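Local coordinates for protein DNA polymerase III subunit beta (Helicobacter pylori 26695, PDB 4S3I) that forms a ring-shaped sliding DNA replication factor that tethers DNA polymerases and other proteins to DNA and makes them processive, at residues A[190-194]-A[195-199]; A[204-207]-A[208-212]. One frame throughout, in Å; residues are numbered along the deposited sequence.

Contact 1. Residues A[190-194]-A[195-199]; sequences IHSTE and EDISC
S192 and I197 face each other across the bend that joins strand 190-192 to strand 196-202, and theirs is the closer of the side-chain approaches: S192 OG lies 3.8 Å from I197 CG2. The torsions account for it. I197 has CG1 anti to its own nitrogen (chi1 179°), and this sets the CG2 methyl between nitrogen and carbonyl carbon, the crowded position, from which it meets the hydroxyl. Beta-branched isoleucine suits an extended strand, and its aliphatic side chain packs on V127 and F163.

The side-chain hydrogen bond within the bend is made by S192. Its hydroxyl stands beside its own carbonyl carbon and donates to E194 O with a separation of 2.7 Å from S192 OG. The donor lies in the carbonyl plane, on a lone pair, with a C=O...O angle of 131°. A short hydroxyl side chain can reach forward to the carbonyl two residues on. K126 O is a weak second acceptor, with which the one proton can only be shared; T193 OG1 also bonds it weakly.

Charge gives the acidic tip its character. E194 extends alongside the outgoing strand, and its OE1 comes within 3.1 Å of D196 O. Both atoms are acceptors, so this approach is no hydrogen bond and probably costs some energy, tolerable at an exposed site. The CB atoms of E195 and D196 leave the backbone away from 190-194; both residues are exposed, and E195 touches K166.

Backbone bonds tie H191 and T193 to S128 and K126, but E195, I197 and C199 to Q165, F163 and M161. The arrangement is a short loop joining the edge strands of two antiparallel sheets, 190-192 beside 127-131 and 196-202 beside 158-164, in the central domain of this bacterial sliding ring.

Contact 2. Residues A[204-207]-A[208-212]; sequences RALL and EILKL
L206 has CG anti to its backbone nitrogen (chi1 -160°), whereas L210 has CG beside its own nitrogen and so leaning back along the axis; the isobutyl groups run alongside each other in one direction, with L206 CD2 3.7 Å from L210 CD1. This is i to i+4 packing on an alpha-helix, helix 203-212 of the central domain. Leucines suit the place because F140 of helix 135-143 packs on both. A205 and I209 turn toward F235 of strand 233-238; small alanine beside branched isoleucine fits a close helix-sheet interface.

Backbone bonds of the same spacing run through the turn. E208 N reaches R204 O at 2.9 Å, and I209 N reaches A205 O at 2.8 Å. Toward the C-terminal end the pattern tightens: K211 N makes only a weak bond to L207 O, at 3.4 Å, but a shorter one of 2.9 Å to E208 O, the i to i+3 spacing of a 3-10 turn.

R204, with its long extended chain, carries its guanidinium out to the A21 carbonyl, a hydrogen bond from NH2; its aliphatic CG lies 4.4 Å from E208 CG. Long, flexible K211 suits the solvent-facing side, and it pairs with buried E208, which kinks at its second torsion (chi2 -49°), curling the carboxylate round to K211. K211 NZ meets E208 OE1 at 2.9 Å, on the syn side and 21° out of the carboxylate plane.

Both contacts belong to the central domain and follow one another in the chain, strand 196-202 running straight into helix 203-212, yet their centres are 22 Å apart and they do not touch. Contact 1 is a surface bend, linking edge strands of two sheets, and its chemistry is polar: a serine closes the turn. Contact 2 is partly buried, and its centre is about 5 Å from that of the chain; it is a helix packed against helix 135-143 and strands 233-238 and 53-60, with aliphatic side chains on its packed faces. Charge there is paired in a salt bridge, whereas the bend carries three exposed acidic residues in a row, E194 to D196, without a salt bridge among its two segments.

Contact 1. Residues A[190-194]-A[195-199]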
loop_
_atom_site.group_PDB
_atom_site.type_symbol
_atom_site.label_atom_id
_atom_site.label_comp_id
_atom_site.label_asym_id
_atom_site.label_seq_id
_atom_site.Cartn_x
_atom_site.Cartn_y
_atom_site.Cartn_z
ATOM N N ILE A 190 9.239 -40.350 -2.876
ATOM C CA ILE A 190 9.989 -39.788 -3.994
ATOM C C ILE A 190 10.147 -40.807 -5.108
ATOM O O ILE A 190 10.664 -41.910 -4.888
ATOM C CB ILE A 190 11.383 -39.296 -3.549
ATOM C CG1 ILE A 190 11.240 -38.160 -2.541
ATOM C CG2 ILE A 190 12.221 -38.853 -4.755
ATOM C CD1 ILE A 190 12.577 -37.601 -2.044
ATOM N N HIS A 191 9.693 -40.444 -6.304
ATOM C CA HIS A 191 9.950 -41.265 -7.480
ATOM C C HIS A 191 11.024 -40.585 -8.314
ATOM O O HIS A 191 10.871 -39.432 -8.716
ATOM C CB HIS A 191 8.673 -41.476 -8.294
ATOM C CG HIS A 191 7.556 -42.066 -7.499
ATOM N ND1 HIS A 191 7.332 -43.426 -7.417
ATOM C CD2 HIS A 191 6.614 -41.483 -6.718
ATOM C CE1 HIS A 191 6.296 -43.653 -6.633
ATOM N NE2 HIS A 191 5.842 -42.492 -6.194
ATOM N N SER A 192 12.120 -41.295 -8.551
ATOM C CA SER A 192 13.282 -40.699 -9.189
ATOM C C SER A 192 14.066 -41.762 -9.931
ATOM O O SER A 192 14.118 -42.914 -9.502
ATOM C CB SER A 192 14.168 -40.008 -8.147
ATOM O OG SER A 192 15.302 -39.421 -8.754
ATOM N N THR A 193 14.666 -41.381 -11.052
ATOM C CA THR A 193 15.502 -42.307 -11.810
ATOM C C THR A 193 16.904 -42.386 -11.201
ATOM O O THR A 193 17.613 -43.377 -11.367
ATOM C CB THR A 193 15.563 -41.905 -13.294
ATOM O OG1 THR A 193 15.993 -40.543 -13.397
ATOM C CG2 THR A 193 14.179 -42.030 -13.929
ATOM N N GLU A 194 17.286 -41.330 -10.494
ATOM C CA GLU A 194 18.575 -41.260 -9.815
ATOM C C GLU A 194 18.390 -41.344 -8.301
ATOM O O GLU A 194 17.341 -40.961 -7.773
ATOM C CB GLU A 194 19.291 -39.948 -10.160
ATOM C CG GLU A 194 20.376 -40.071 -11.222
ATOM C CD GLU A 194 21.445 -38.996 -11.087
ATOM O OE1 GLU A 194 21.090 -37.819 -10.840
ATOM O OE2 GLU A 194 22.643 -39.333 -11.213
ATOM N N GLU A 195 19.414 -41.833 -7.603
ATOM C CA GLU A 195 19.383 -41.903 -6.143
ATOM C C GLU A 195 19.316 -40.511 -5.520
ATOM O O GLU A 195 18.574 -40.272 -4.560
ATOM C CB GLU A 195 20.610 -42.641 -5.605
ATOM C CG GLU A 195 20.411 -44.133 -5.354
ATOM C CD GLU A 195 21.413 -44.685 -4.351
ATOM O OE1 GLU A 195 22.290 -43.915 -3.904
ATOM O OE2 GLU A 195 21.322 -45.882 -4.004
ATOM N N ASP A 196 20.116 -39.599 -6.058
ATOM C CA ASP A 196 20.105 -38.219 -5.590
ATOM C C ASP A 196 19.988 -37.254 -6.762
ATOM O O ASP A 196 20.617 -37.446 -7.815
ATOM C CB ASP A 196 21.339 -37.916 -4.736
ATOM C CG ASP A 196 21.154 -38.325 -3.281
ATOM O OD1 ASP A 196 20.817 -37.448 -2.452
ATOM O OD2 ASP A 196 21.337 -39.523 -2.970
ATOM N N ILE A 197 19.151 -36.234 -6.585
ATOM C CA ILE A 197 18.951 -35.225 -7.619
ATOM C C ILE A 197 18.610 -33.890 -6.979
ATOM O O ILE A 197 17.826 -33.826 -6.019
ATOM C CB ILE A 197 17.868 -35.643 -8.660
ATOM C CG1 ILE A 197 17.679 -34.545 -9.716
ATOM C CG2 ILE A 197 16.552 -35.958 -7.975
ATOM C CD1 ILE A 197 16.717 -34.916 -10.848
ATOM N N SER A 198 19.217 -32.825 -7.493
ATOM C CA SER A 198 19.017 -31.502 -6.914
ATOM C C SER A 198 18.419 -30.549 -7.930
ATOM O O SER A 198 18.902 -30.447 -9.060
ATOM C CB SER A 198 20.335 -30.947 -6.380
ATOM O OG SER A 198 20.702 -31.603 -5.189
ATOM N N CYS A 199 17.364 -29.858 -7.522
ATOM C CA CYS A 199 16.726 -28.857 -8.368
ATOM C C CYS A 199 16.858 -27.500 -7.697
ATOM O O CYS A 199 16.510 -27.352 -6.521
ATOM C CB CYS A 199 15.241 -29.183 -8.559
ATOM S SG CYS A 199 14.897 -30.798 -9.310
#

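Contact 2. Residues A[204-207]-A[208-212]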
loop_
_atom_site.group_PDB
_atom_site.type_symbol
_atom_site.label_atom_id
_atom_site.label_comp_id
_atom_site.label_asym_id
_atom_site.label_seq_id
_atom_site.Cartn_x
_atom_site.Cartn_y
_atom_site.Cartn_z
ATOM N N ARG A 204 12.005 -15.946 -8.296
ATOM C CA ARG A 204 10.766 -15.496 -8.926
ATOM C C ARG A 204 9.762 -16.634 -8.986
ATOM O O ARG A 204 8.586 -16.459 -8.648
ATOM C CB ARG A 204 11.023 -14.972 -10.346
ATOM C CG ARG A 204 9.740 -14.502 -11.033
ATOM C CD ARG A 204 9.902 -14.400 -12.535
ATOM N NE ARG A 204 8.651 -14.021 -13.192
ATOM C CZ ARG A 204 8.548 -13.734 -14.486
ATOM N NH1 ARG A 204 9.627 -13.777 -15.255
ATOM N NH2 ARG A 204 7.371 -13.400 -15.007
ATOM N N ALA A 205 10.242 -17.806 -9.405
ATOM C CA ALA A 205 9.405 -18.993 -9.473
ATOM C C ALA A 205 8.861 -19.317 -8.093
ATOM O O ALA A 205 7.670 -19.627 -7.928
ATOM C CB ALA A 205 10.203 -20.180 -10.027
ATOM N N LEU A 206 9.743 -19.256 -7.098
ATOM C CA LEU A 206 9.338 -19.501 -5.708
ATOM C C LEU A 206 8.147 -18.619 -5.339
ATOM O O LEU A 206 7.109 -19.097 -4.860
ATOM C CB LEU A 206 10.522 -19.252 -4.763
ATOM C CG LEU A 206 10.505 -19.865 -3.350
ATOM C CD1 LEU A 206 11.801 -19.554 -2.623
ATOM C CD2 LEU A 206 9.339 -19.400 -2.503
ATOM N N LEU A 207 8.290 -17.325 -5.567
ATOM C CA LEU A 207 7.237 -16.391 -5.192
ATOM C C LEU A 207 5.946 -16.637 -5.973
ATOM O O LEU A 207 4.856 -16.581 -5.406
ATOM C CB LEU A 207 7.735 -14.963 -5.365
ATOM C CG LEU A 207 8.903 -14.625 -4.433
ATOM C CD1 LEU A 207 9.590 -13.320 -4.841
ATOM C CD2 LEU A 207 8.411 -14.552 -2.983
ATOM N N GLU A 208 6.062 -16.945 -7.265
ATOM C CA GLU A 208 4.871 -17.306 -8.030
ATOM C C GLU A 208 4.197 -18.577 -7.503
ATOM O O GLU A 208 2.974 -18.621 -7.360
ATOM C CB GLU A 208 5.191 -17.433 -9.533
ATOM C CG GLU A 208 5.722 -16.153 -10.168
ATOM C CD GLU A 208 4.881 -14.917 -9.835
ATOM O OE1 GLU A 208 3.661 -15.051 -9.594
ATOM O OE2 GLU A 208 5.448 -13.798 -9.822
ATOM N N ILE A 209 4.994 -19.606 -7.215
ATOM C CA ILE A 209 4.452 -20.837 -6.644
ATOM C C ILE A 209 3.612 -20.559 -5.403
ATOM O O ILE A 209 2.548 -21.160 -5.202
ATOM C CB ILE A 209 5.572 -21.840 -6.301
ATOM C CG1 ILE A 209 6.088 -22.483 -7.579
ATOM C CG2 ILE A 209 5.065 -22.941 -5.357
ATOM C CD1 ILE A 209 7.513 -22.968 -7.470
ATOM N N LEU A 210 4.082 -19.635 -4.575
ATOM C CA LEU A 210 3.359 -19.306 -3.350
ATOM C C LEU A 210 1.974 -18.717 -3.631
ATOM O O LEU A 210 1.050 -18.895 -2.830
ATOM C CB LEU A 210 4.179 -18.368 -2.465
ATOM C CG LEU A 210 5.466 -18.963 -1.895
ATOM C CD1 LEU A 210 6.232 -17.911 -1.093
ATOM C CD2 LEU A 210 5.145 -20.178 -1.013
ATOM N N LYS A 211 1.817 -18.038 -4.768
ATOM C CA LYS A 211 0.512 -17.451 -5.080
ATOM C C LYS A 211 -0.442 -18.494 -5.650
ATOM O O LYS A 211 -1.659 -18.324 -5.598
ATOM C CB LYS A 211 0.639 -16.288 -6.070
ATOM C CG LYS A 211 1.600 -15.188 -5.690
ATOM C CD LYS A 211 1.670 -14.177 -6.832
ATOM C CE LYS A 211 3.002 -13.443 -6.873
ATOM N NZ LYS A 211 3.118 -12.580 -8.093
ATOM N N LEU A 212 0.111 -19.570 -6.206
ATOM C CA LEU A 212 -0.692 -20.499 -6.978
ATOM C C LEU A 212 -1.058 -21.751 -6.206
ATOM O O LEU A 212 -2.164 -22.287 -6.352
ATOM C CB LEU A 212 0.051 -20.903 -8.253
ATOM C CG LEU A 212 0.214 -19.800 -9.292
ATOM C CD1 LEU A 212 1.268 -20.165 -10.327
ATOM C CD2 LEU A 212 -1.120 -19.556 -9.967
#